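Local coordinates for protein probable glutamine synthetase (Pseudomonas aeruginosa, PDB 4HPP) that is a probable member of the glutamine synthetase family, with the family's N-terminal and catalytic domains, and holds a magnesium ion and glutamic acid in its catalytic domain, at residues I351-L355 / A403-L408; H273-A279 / L398-L404; L262-A268 / I357-L363; P108-L112 / C341-A347. Residue numbers count along the deposited sequence, not the author numbering.

Interaction 1: residues I351-L355 / A403-L408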
# COMPACT_ATOMS: atom_id res chain seq x y z
N ILE A 351 -42.13 11.66 -36.76
CA ILE A 351 -43.59 11.87 -36.82
C ILE A 351 -43.86 13.23 -37.46
O ILE A 351 -44.51 13.30 -38.52
CB ILE A 351 -44.31 11.75 -35.44
CG1 ILE A 351 -44.66 10.29 -35.14
CG2 ILE A 351 -45.65 12.47 -35.48
CD1 ILE A 351 -44.91 10.00 -33.68
N ALA A 352 -43.35 14.29 -36.83
CA ALA A 352 -43.64 15.64 -37.27
C ALA A 352 -43.18 15.83 -38.70
O ALA A 352 -43.83 16.53 -39.46
CB ALA A 352 -43.00 16.67 -36.35
N GLY A 353 -42.06 15.20 -39.04
CA GLY A 353 -41.54 15.14 -40.41
C GLY A 353 -42.57 14.51 -41.31
O GLY A 353 -42.93 15.08 -42.35
N ARG A 354 -43.06 13.33 -40.90
CA ARG A 354 -44.13 12.63 -41.65
C ARG A 354 -45.29 13.58 -41.88
O ARG A 354 -45.69 13.79 -43.01
CB ARG A 354 -44.64 11.37 -40.92
CG ARG A 354 -44.80 10.10 -41.77
CD ARG A 354 -45.85 9.10 -41.21
NE ARG A 354 -46.02 9.05 -39.74
CZ ARG A 354 -47.14 9.36 -39.06
NH1 ARG A 354 -48.20 9.76 -39.72
NH2 ARG A 354 -47.20 9.28 -37.72
N LEU A 355 -45.84 14.15 -40.81
CA LEU A 355 -46.89 15.15 -40.91
C LEU A 355 -46.54 16.31 -41.87
O LEU A 355 -47.42 16.91 -42.48
CB LEU A 355 -47.17 15.75 -39.53
CG LEU A 355 -47.94 14.86 -38.57
CD1 LEU A 355 -48.36 15.68 -37.38
CD2 LEU A 355 -49.15 14.28 -39.29
N ALA A 403 -52.39 17.89 -33.67
CA ALA A 403 -51.97 17.12 -34.84
C ALA A 403 -50.93 16.04 -34.42
O ALA A 403 -51.06 14.85 -34.79
CB ALA A 403 -51.45 18.02 -35.94
N LEU A 404 -49.94 16.45 -33.62
CA LEU A 404 -48.86 15.54 -33.21
C LEU A 404 -49.34 14.49 -32.19
O LEU A 404 -49.15 13.28 -32.41
CB LEU A 404 -47.64 16.32 -32.71
CG LEU A 404 -46.40 15.54 -32.22
CD1 LEU A 404 -45.50 15.19 -33.38
CD2 LEU A 404 -45.62 16.37 -31.23
N CYS A 405 -50.01 14.97 -31.13
CA CYS A 405 -50.54 14.13 -30.08
C CYS A 405 -51.29 13.01 -30.67
O CYS A 405 -51.20 11.87 -30.20
CB CYS A 405 -51.47 14.90 -29.17
SG CYS A 405 -50.51 16.01 -28.18
N ALA A 406 -52.05 13.30 -31.70
CA ALA A 406 -52.90 12.29 -32.28
C ALA A 406 -52.09 11.12 -32.85
O ALA A 406 -52.64 10.03 -32.99
CB ALA A 406 -53.80 12.89 -33.35
N GLU A 407 -50.81 11.31 -33.20
CA GLU A 407 -50.05 10.17 -33.77
C GLU A 407 -49.47 9.29 -32.65
O GLU A 407 -49.00 8.15 -32.88
CB GLU A 407 -48.92 10.63 -34.70
CG GLU A 407 -49.28 11.54 -35.85
CD GLU A 407 -50.28 10.97 -36.82
OE1 GLU A 407 -50.01 9.95 -37.55
OE2 GLU A 407 -51.35 11.61 -36.85
N LEU A 408 -49.50 9.82 -31.43
CA LEU A 408 -48.98 9.09 -30.29
C LEU A 408 -50.11 8.24 -29.80
O LEU A 408 -51.25 8.70 -29.79
CB LEU A 408 -48.50 10.06 -29.21
CG LEU A 408 -47.39 11.05 -29.61
CD1 LEU A 408 -46.98 11.94 -28.44
CD2 LEU A 408 -46.17 10.35 -30.21

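Interaction 2: residues H273-A279 / L398-L404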
# COMPACT_ATOMS: atom_id res chain seq x y z
N HIS A 273 -43.72 21.75 -35.81
CA HIS A 273 -43.94 21.07 -34.55
C HIS A 273 -42.84 21.18 -33.53
O HIS A 273 -43.03 20.75 -32.39
CB HIS A 273 -44.25 19.60 -34.80
CG HIS A 273 -45.53 19.38 -35.57
ND1 HIS A 273 -46.75 19.56 -35.01
CD2 HIS A 273 -45.76 19.04 -36.90
CE1 HIS A 273 -47.70 19.32 -35.93
NE2 HIS A 273 -47.08 19.00 -37.08
N LEU A 274 -41.71 21.75 -33.88
CA LEU A 274 -40.61 21.82 -32.88
C LEU A 274 -40.99 22.24 -31.45
O LEU A 274 -40.46 21.65 -30.51
CB LEU A 274 -39.36 22.62 -33.36
CG LEU A 274 -38.13 21.74 -33.62
CD1 LEU A 274 -37.04 22.52 -34.33
CD2 LEU A 274 -37.60 21.15 -32.32
N PRO A 275 -41.87 23.28 -31.28
CA PRO A 275 -42.06 23.62 -29.84
C PRO A 275 -42.65 22.47 -29.04
O PRO A 275 -42.43 22.41 -27.84
CB PRO A 275 -42.98 24.89 -29.85
CG PRO A 275 -42.75 25.49 -31.21
CD PRO A 275 -42.38 24.34 -32.17
N ALA A 276 -43.36 21.56 -29.70
CA ALA A 276 -43.87 20.36 -29.04
C ALA A 276 -42.78 19.30 -28.91
O ALA A 276 -42.71 18.56 -27.89
CB ALA A 276 -45.07 19.79 -29.82
N LEU A 277 -41.96 19.19 -29.97
CA LEU A 277 -40.98 18.11 -30.03
C LEU A 277 -40.00 18.29 -28.89
O LEU A 277 -39.34 17.32 -28.47
CB LEU A 277 -40.22 18.11 -31.32
CG LEU A 277 -40.94 17.67 -32.58
CD1 LEU A 277 -40.01 17.85 -33.79
CD2 LEU A 277 -41.44 16.26 -32.42
N CYS A 278 -39.93 19.53 -28.39
CA CYS A 278 -39.05 19.82 -27.30
C CYS A 278 -39.40 19.08 -26.01
O CYS A 278 -38.51 18.74 -25.23
CB CYS A 278 -38.94 21.32 -27.10
SG CYS A 278 -38.04 22.04 -28.51
N ALA A 279 -40.69 18.81 -25.82
CA ALA A 279 -41.16 18.11 -24.64
C ALA A 279 -40.66 16.69 -24.71
O ALA A 279 -40.54 16.02 -23.68
CB ALA A 279 -42.69 18.14 -24.55
N LEU A 398 -46.96 20.69 -26.18
CA LEU A 398 -47.28 19.34 -26.64
C LEU A 398 -48.77 19.08 -26.55
O LEU A 398 -49.37 18.37 -27.38
CB LEU A 398 -46.61 18.32 -25.73
CG LEU A 398 -46.16 16.93 -26.19
CD1 LEU A 398 -46.26 16.01 -24.99
CD2 LEU A 398 -46.81 16.33 -27.44
N GLN A 399 -49.37 19.60 -25.48
CA GLN A 399 -50.79 19.40 -25.26
C GLN A 399 -51.61 20.13 -26.37
O GLN A 399 -52.63 19.60 -26.83
CB GLN A 399 -51.16 19.79 -23.81
CG GLN A 399 -50.70 18.81 -22.72
CD GLN A 399 -50.66 19.42 -21.30
OE1 GLN A 399 -50.10 18.85 -20.35
NE2 GLN A 399 -51.26 20.60 -21.15
N ARG A 400 -51.09 21.30 -26.83
CA ARG A 400 -51.72 22.24 -27.81
C ARG A 400 -51.64 21.83 -29.29
O ARG A 400 -52.29 22.43 -30.16
CB ARG A 400 -51.05 23.60 -27.71
CG ARG A 400 -51.33 24.40 -26.46
CD ARG A 400 -50.94 25.83 -26.74
NE ARG A 400 -50.49 26.56 -25.55
CZ ARG A 400 -49.21 26.80 -25.24
NH1 ARG A 400 -48.22 26.36 -26.02
NH2 ARG A 400 -48.92 27.47 -24.14
N ASP A 401 -50.81 20.81 -29.55
CA ASP A 401 -50.44 20.37 -30.88
C ASP A 401 -51.19 19.06 -31.07
O ASP A 401 -50.60 17.97 -31.06
CB ASP A 401 -48.91 20.13 -30.91
CG ASP A 401 -48.32 20.00 -32.33
OD1 ASP A 401 -47.18 20.49 -32.54
OD2 ASP A 401 -48.96 19.41 -33.22
N GLU A 402 -52.51 19.17 -31.24
CA GLU A 402 -53.33 17.97 -31.42
C GLU A 402 -52.91 17.20 -32.66
O GLU A 402 -53.10 15.98 -32.70
CB GLU A 402 -54.81 18.30 -31.50
CG GLU A 402 -55.40 18.86 -30.23
CD GLU A 402 -56.28 20.05 -30.55
OE1 GLU A 402 -57.50 19.95 -30.29
OE2 GLU A 402 -55.73 21.04 -31.10
N ALA A 403 -52.39 17.89 -33.67
CA ALA A 403 -51.97 17.12 -34.84
C ALA A 403 -50.93 16.04 -34.42
O ALA A 403 -51.06 14.85 -34.79
CB ALA A 403 -51.45 18.02 -35.94
N LEU A 404 -49.94 16.45 -33.62
CA LEU A 404 -48.86 15.54 -33.21
C LEU A 404 -49.34 14.49 -32.19
O LEU A 404 -49.15 13.28 -32.41
CB LEU A 404 -47.64 16.32 -32.71
CG LEU A 404 -46.40 15.54 -32.22
CD1 LEU A 404 -45.50 15.19 -33.38
CD2 LEU A 404 -45.62 16.37 -31.23

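Interaction 3: residues L262-A268 / I357-L363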
# COMPACT_ATOMS: atom_id res chain seq x y z
N LEU A 262 -39.64 16.72 -51.46
CA LEU A 262 -39.77 15.82 -50.31
C LEU A 262 -39.02 16.37 -49.05
O LEU A 262 -39.62 16.67 -48.00
CB LEU A 262 -39.30 14.39 -50.65
CG LEU A 262 -39.32 13.39 -49.47
CD1 LEU A 262 -40.73 13.09 -48.98
CD2 LEU A 262 -38.62 12.09 -49.82
N GLY A 263 -37.71 16.53 -49.18
CA GLY A 263 -36.91 17.12 -48.14
C GLY A 263 -37.56 18.31 -47.48
O GLY A 263 -37.78 18.29 -46.27
N GLU A 264 -37.88 19.33 -48.26
CA GLU A 264 -38.48 20.55 -47.71
C GLU A 264 -39.79 20.27 -46.96
O GLU A 264 -40.05 20.89 -45.94
CB GLU A 264 -38.73 21.60 -48.78
CG GLU A 264 -37.84 21.46 -50.01
CD GLU A 264 -37.92 22.67 -50.93
OE1 GLU A 264 -36.96 22.85 -51.73
OE2 GLU A 264 -38.92 23.44 -50.85
N HIS A 265 -40.62 19.36 -47.45
CA HIS A 265 -41.84 19.02 -46.71
C HIS A 265 -41.47 18.43 -45.36
O HIS A 265 -41.91 18.92 -44.29
CB HIS A 265 -42.74 18.07 -47.51
CG HIS A 265 -43.30 18.67 -48.80
ND1 HIS A 265 -43.92 19.88 -48.84
CD2 HIS A 265 -43.35 18.16 -50.11
CE1 HIS A 265 -44.30 20.14 -50.12
NE2 HIS A 265 -43.95 19.09 -50.89
N TRP A 266 -40.61 17.42 -45.38
CA TRP A 266 -40.12 16.81 -44.16
C TRP A 266 -39.58 17.81 -43.12
O TRP A 266 -40.06 17.88 -41.97
CB TRP A 266 -39.10 15.74 -44.49
CG TRP A 266 -38.86 14.87 -43.30
CD1 TRP A 266 -39.56 13.74 -42.92
CD2 TRP A 266 -37.83 15.06 -42.24
NE1 TRP A 266 -39.05 13.23 -41.75
CE2 TRP A 266 -38.02 13.97 -41.29
CE3 TRP A 266 -36.79 15.99 -42.02
CZ2 TRP A 266 -37.20 13.82 -40.16
CZ3 TRP A 266 -35.97 15.83 -40.88
CH2 TRP A 266 -36.18 14.77 -39.96
N ALA A 267 -38.60 18.62 -43.53
CA ALA A 267 -38.06 19.66 -42.66
C ALA A 267 -39.13 20.63 -42.15
O ALA A 267 -39.05 21.12 -40.99
CB ALA A 267 -36.95 20.42 -43.37
N ALA A 268 -40.12 20.90 -42.99
CA ALA A 268 -41.17 21.87 -42.63
C ALA A 268 -42.07 21.37 -41.46
O ALA A 268 -42.42 22.14 -40.52
CB ALA A 268 -41.99 22.22 -43.85
N ILE A 357 -44.63 15.93 -44.57
CA ILE A 357 -44.73 15.34 -45.89
C ILE A 357 -46.17 15.09 -46.33
O ILE A 357 -46.52 15.40 -47.46
CB ILE A 357 -43.94 14.02 -45.94
CG1 ILE A 357 -42.44 14.32 -45.75
CG2 ILE A 357 -44.27 13.23 -47.21
CD1 ILE A 357 -41.59 13.12 -45.42
N GLU A 358 -46.97 14.54 -45.42
CA GLU A 358 -48.41 14.21 -45.63
C GLU A 358 -49.31 15.40 -46.02
O GLU A 358 -50.25 15.24 -46.80
CB GLU A 358 -48.99 13.51 -44.37
CG GLU A 358 -48.35 12.14 -44.11
CD GLU A 358 -48.91 11.33 -42.94
OE1 GLU A 358 -49.52 11.89 -41.97
OE2 GLU A 358 -48.72 10.09 -43.02
N ARG A 359 -49.03 16.57 -45.45
CA ARG A 359 -49.78 17.80 -45.70
C ARG A 359 -49.02 18.78 -46.61
O ARG A 359 -49.31 19.98 -46.63
CB ARG A 359 -50.12 18.47 -44.36
CG ARG A 359 -50.81 17.44 -43.48
CD ARG A 359 -51.09 17.88 -42.06
NE ARG A 359 -51.64 16.72 -41.36
CZ ARG A 359 -52.32 16.72 -40.21
NH1 ARG A 359 -52.54 17.86 -39.51
NH2 ARG A 359 -52.77 15.56 -39.75
N ARG A 360 -48.05 18.24 -47.35
CA ARG A 360 -47.14 19.00 -48.20
C ARG A 360 -46.97 20.44 -47.71
O ARG A 360 -47.25 21.38 -48.42
CB ARG A 360 -47.58 18.93 -49.67
CG ARG A 360 -47.54 17.52 -50.27
CD ARG A 360 -48.61 17.29 -51.35
NE ARG A 360 -49.93 17.64 -50.85
CZ ARG A 360 -50.87 16.76 -50.49
NH1 ARG A 360 -50.67 15.45 -50.63
NH2 ARG A 360 -52.03 17.23 -50.02
N LEU A 361 -46.53 20.55 -46.47
CA LEU A 361 -46.21 21.79 -45.77
C LEU A 361 -45.07 22.58 -46.43
O LEU A 361 -44.00 22.04 -46.73
CB LEU A 361 -45.86 21.44 -44.31
CG LEU A 361 -46.73 21.93 -43.15
CD1 LEU A 361 -48.22 21.86 -43.42
CD2 LEU A 361 -46.39 21.16 -41.88
N PRO A 362 -45.31 23.87 -46.68
CA PRO A 362 -44.28 24.62 -47.41
C PRO A 362 -43.21 25.13 -46.43
O PRO A 362 -43.51 25.28 -45.26
CB PRO A 362 -45.08 25.80 -48.00
CG PRO A 362 -46.30 25.97 -47.10
CD PRO A 362 -46.50 24.70 -46.32
N LEU A 363 -42.02 25.45 -46.92
CA LEU A 363 -40.91 25.84 -46.06
C LEU A 363 -40.61 27.33 -46.00
O LEU A 363 -39.78 27.80 -46.77
CB LEU A 363 -39.64 25.16 -46.57
CG LEU A 363 -38.76 24.41 -45.56
CD1 LEU A 363 -37.37 24.28 -46.17
CD2 LEU A 363 -38.72 25.02 -44.14

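Interaction 4: residues P108-L112 / C341-A347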
# COMPACT_ATOMS: atom_id res chain seq x y z
N PRO A 108 -42.00 2.53 -25.81
CA PRO A 108 -41.40 3.54 -26.65
C PRO A 108 -40.68 2.92 -27.80
O PRO A 108 -40.80 3.45 -28.89
CB PRO A 108 -40.45 4.32 -25.71
CG PRO A 108 -40.78 3.83 -24.36
CD PRO A 108 -41.32 2.43 -24.52
N ARG A 109 -39.98 1.80 -27.58
CA ARG A 109 -39.42 0.99 -28.73
C ARG A 109 -40.47 0.60 -29.79
O ARG A 109 -40.32 0.91 -30.98
CB ARG A 109 -38.62 -0.24 -28.27
CG ARG A 109 -37.41 -0.45 -29.19
CD ARG A 109 -36.44 -1.55 -28.84
NE ARG A 109 -36.84 -2.76 -29.51
CZ ARG A 109 -36.09 -3.42 -30.36
NH1 ARG A 109 -36.55 -4.53 -30.85
NH2 ARG A 109 -34.89 -2.99 -30.69
N SER A 110 -41.58 0.01 -29.33
CA SER A 110 -42.73 -0.34 -30.18
C SER A 110 -43.26 0.85 -31.00
O SER A 110 -43.35 0.73 -32.24
CB SER A 110 -43.86 -0.95 -29.33
OG SER A 110 -43.59 -2.31 -28.98
N LEU A 111 -43.62 1.96 -30.33
CA LEU A 111 -44.02 3.20 -31.02
C LEU A 111 -43.00 3.54 -32.12
O LEU A 111 -43.40 3.75 -33.28
CB LEU A 111 -44.11 4.37 -30.07
CG LEU A 111 -43.99 5.76 -30.71
CD1 LEU A 111 -45.11 5.95 -31.72
CD2 LEU A 111 -44.01 6.88 -29.68
N LEU A 112 -41.70 3.57 -31.81
CA LEU A 112 -40.76 3.91 -32.89
C LEU A 112 -40.80 2.87 -34.02
O LEU A 112 -40.77 3.24 -35.19
CB LEU A 112 -39.32 4.20 -32.43
CG LEU A 112 -38.25 4.26 -33.55
CD1 LEU A 112 -38.50 5.41 -34.53
CD2 LEU A 112 -36.85 4.33 -32.98
N CYS A 341 -35.36 9.42 -24.15
CA CYS A 341 -35.43 8.02 -24.54
C CYS A 341 -35.17 7.88 -26.07
O CYS A 341 -36.03 8.14 -26.88
CB CYS A 341 -36.77 7.41 -24.08
SG CYS A 341 -37.20 5.90 -24.99
N PRO A 342 -33.95 7.50 -26.48
CA PRO A 342 -33.64 7.49 -27.95
C PRO A 342 -34.81 7.13 -28.91
O PRO A 342 -35.04 7.84 -29.90
CB PRO A 342 -32.52 6.44 -28.05
CG PRO A 342 -31.84 6.51 -26.72
CD PRO A 342 -32.77 7.12 -25.68
N HIS A 343 -35.54 6.07 -28.62
CA HIS A 343 -36.75 5.64 -29.37
C HIS A 343 -37.88 6.57 -29.35
O HIS A 343 -38.52 6.73 -30.37
CB HIS A 343 -37.26 4.39 -28.78
CG HIS A 343 -36.18 3.36 -28.60
ND1 HIS A 343 -35.52 3.22 -27.46
CD2 HIS A 343 -35.65 2.44 -29.50
CE1 HIS A 343 -34.58 2.24 -27.61
NE2 HIS A 343 -34.68 1.76 -28.85
N LEU A 344 -38.18 7.16 -28.18
CA LEU A 344 -39.27 8.12 -28.11
C LEU A 344 -38.89 9.41 -28.84
O LEU A 344 -39.65 9.96 -29.64
CB LEU A 344 -39.70 8.36 -26.66
CG LEU A 344 -40.78 9.44 -26.45
CD1 LEU A 344 -42.07 8.95 -27.08
CD2 LEU A 344 -40.98 9.79 -24.98
N ALA A 345 -37.67 9.86 -28.62
CA ALA A 345 -37.18 11.06 -29.25
C ALA A 345 -37.17 10.91 -30.75
O ALA A 345 -37.73 11.77 -31.43
CB ALA A 345 -35.82 11.44 -28.71
N MET A 346 -36.55 9.85 -31.30
CA MET A 346 -36.46 9.69 -32.76
C MET A 346 -37.87 9.54 -33.36
O MET A 346 -38.21 10.25 -34.30
CB MET A 346 -35.53 8.55 -33.13
CG MET A 346 -35.59 8.04 -34.58
SD MET A 346 -34.24 6.86 -34.74
CE MET A 346 -34.48 6.18 -36.41
N ALA A 347 -38.70 8.66 -32.79
CA ALA A 347 -40.13 8.54 -33.14
C ALA A 347 -40.83 9.88 -33.23
O ALA A 347 -41.51 10.15 -34.20
CB ALA A 347 -40.89 7.65 -32.14

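Interaction 1: residues I351-L355 / A403-L408
Ile351, Arg354 and Leu355 reach from helix 342-358 toward the short helix and turn formed by residues 403-408. Ile351 has chi1 near -85° and chi2 trans: CG2 touches Leu404 CD1 at 3.4 Å and Glu407 CG at 3.8 Å, and Ile351 CD1 reaches Leu408 CD2 at 3.7 Å. Leu404 is trans at chi1 and p at chi2, so although its CA-to-CB bond points sideways, CD1 still meets Ile351 and lies 4.2 Å from Ala352 CB. Leu355, an mt rotamer, places CD1 4.1 Å from Ala403 CB and 3.8 Å from Ala403 O. The contact thus packs a long helix of the catalytic domain against a short one, whose chain then passes through a type I beta turn from Cys405 to Leu408. Glu407, in this turn, is m at both chi1 and chi2, which carries its carboxylate alongside the helix to the Arg354 guanidinium. There OE1 accepts from both Arg354 NH1 (2.8 Å) and Arg354 NH2 (2.9 Å), a salt bridge at the edge of the guanidinium. Arg354 NE forms a further salt bridge with Glu115 of helix 108-121, so the arginine links three parts of the fold. On the apolar side, His273 of helix 261-281 packs on Ala352, Leu355 and Ala403.

Interaction 2: residues H273-A279 / L398-L404
Ala276 lies at the apolar centre, its CB 3.9 Å from Leu398 CA and 3.7 Å from Leu404 CD2. With so small a side chain here, the backbones come close: the CA atoms of Ala276 and Leu398 are 4.3 Å apart. One turn further along, Ala279 CB rests on Leu398 CG at 4.0 Å. Leu277 starts out away from the partner segment, yet its CD2 gets within 4.3 Å of Leu404 CD1, beside Ile351 and Ala348 of helix 342-358. Toward the polar edge, the His273 ring has Ala403 CB near its plane, 4.0 Å from CE1. His273 ND1 donates a nearly straight hydrogen bond to Asp401 OD1 (2.7 Å, 172°) and a weak one to Asp401 OD2 (2.8 Å). The same OD2 accepts from Leu404 N at 3.1 Å, so this carboxylate caps helix 402-405 while binding the histidine of helix 261-281. An aspartate N-cap that also accepts a His-carboxylate hydrogen bond thus joins helix 402-405 to helix 261-281 within the catalytic domain.

Interaction 3: residues L262-A268 / I357-L363
This is a helix-to-loop contact near the surface of the catalytic domain, where helix 342-358 ends and the chain leaving it runs across helix 261-281. His265 is central to it. Its CB lies 3.7 Å from Ile357 CA, and its ND1 donates a hydrogen bond to Leu361 O (3.0 Å, 164°), tying the exiting loop to the helix through a backbone carbonyl. One face of the imidazole carries Arg360 CA in a CH-pi contact, 3.7 Å from the ring centroid. Arg360 has positive phi and psi (26°/57°), which turns the chain back over the ring just after Arg359 has left helical geometry. At the helical end of the segment, Ile357 CD1 fits between Leu262 CD1 (3.7 Å) and the edge of the Trp266 ring at CD1 (3.3 Å); the indole NE1 hydrogen-bonds to Tyr119 OH of helix 108-121. Further along the loop, Leu361 CB meets Ala268 CB at 4.0 Å, Leu363 CG lies 4.3 Å from Ala268 CB, and Glu264 CB approaches Leu363 CD1 at 4.0 Å, while the Glu264 carboxylate is paired with Arg255. With Trp266 also resting on Leu239 and Leu241 of strand 235-243, the contact belongs to the helical layer packed on the sheet of the catalytic domain.

Interaction 4: residues P108-L112 / C341-A347
Pro108 opens helix 108-121 and packs its ring carbon CB on Cys341 SG (3.7 Å) and on Leu344 CB (4.2 Å). The same Cys341 SG caps the facing helix by accepting from Leu344 N at 3.6 Å; both helices meet near their N-terminal ends. Pro108 O adds a contact of 3.7 Å with His343 CB. Next, Arg109 lays CG over one face of the His343 imidazole, 3.4 Å from CD2. Its guanidinium is engaged beyond the pair, in salt bridges with Asp200 and with Asp71 of strand 66-78, and His343 NE2 hydrogen-bonds to the same Asp200, which brings helix 196-216 up to this contact. Leu111, pointing toward the partner, sets CD2 3.8 Å from Leu344 CD1 and CG 3.9 Å from Ala347 CB. Leu112 closes the segment with broad contacts: CB lies 3.4 Å from His343 O and 3.8 Å from Ala347 CB, while CD1 reaches Met346 CG at 3.9 Å. The small Ala347 lets the CA atoms of this last pair approach to 4.7 Å. Met346 continues onto strand 124-137, placing the contact against the sheet. With axes 8.0 Å apart and an angle of 30° between their N-to-C directions, the segments form a close, roughly parallel helix pair, buried where the catalytic domain meets the N-terminal sheet.

Overall arrangement
Helix 342-358 runs through interactions 4, 1 and 3 in that order, meeting helix 108-121 at its start, the 403-408 turn further along and helix 261-281 at its end. Interaction 2 joins helix 261-281 to the same 402-405 helix used in interaction 1; the two share Ala403 and Leu404, with centres 8 Å apart. Centres of interactions 3 and 4 are 22 Å apart, and these two do not touch. Along the chain, interaction 4 closes before interaction 1 opens, whereas every other pair crosses. Sequence-distant segments thus interleave into one connected set of helices and turns, from near the chain's centre to its surface, with interaction 1 the link between interaction 4 and the other two.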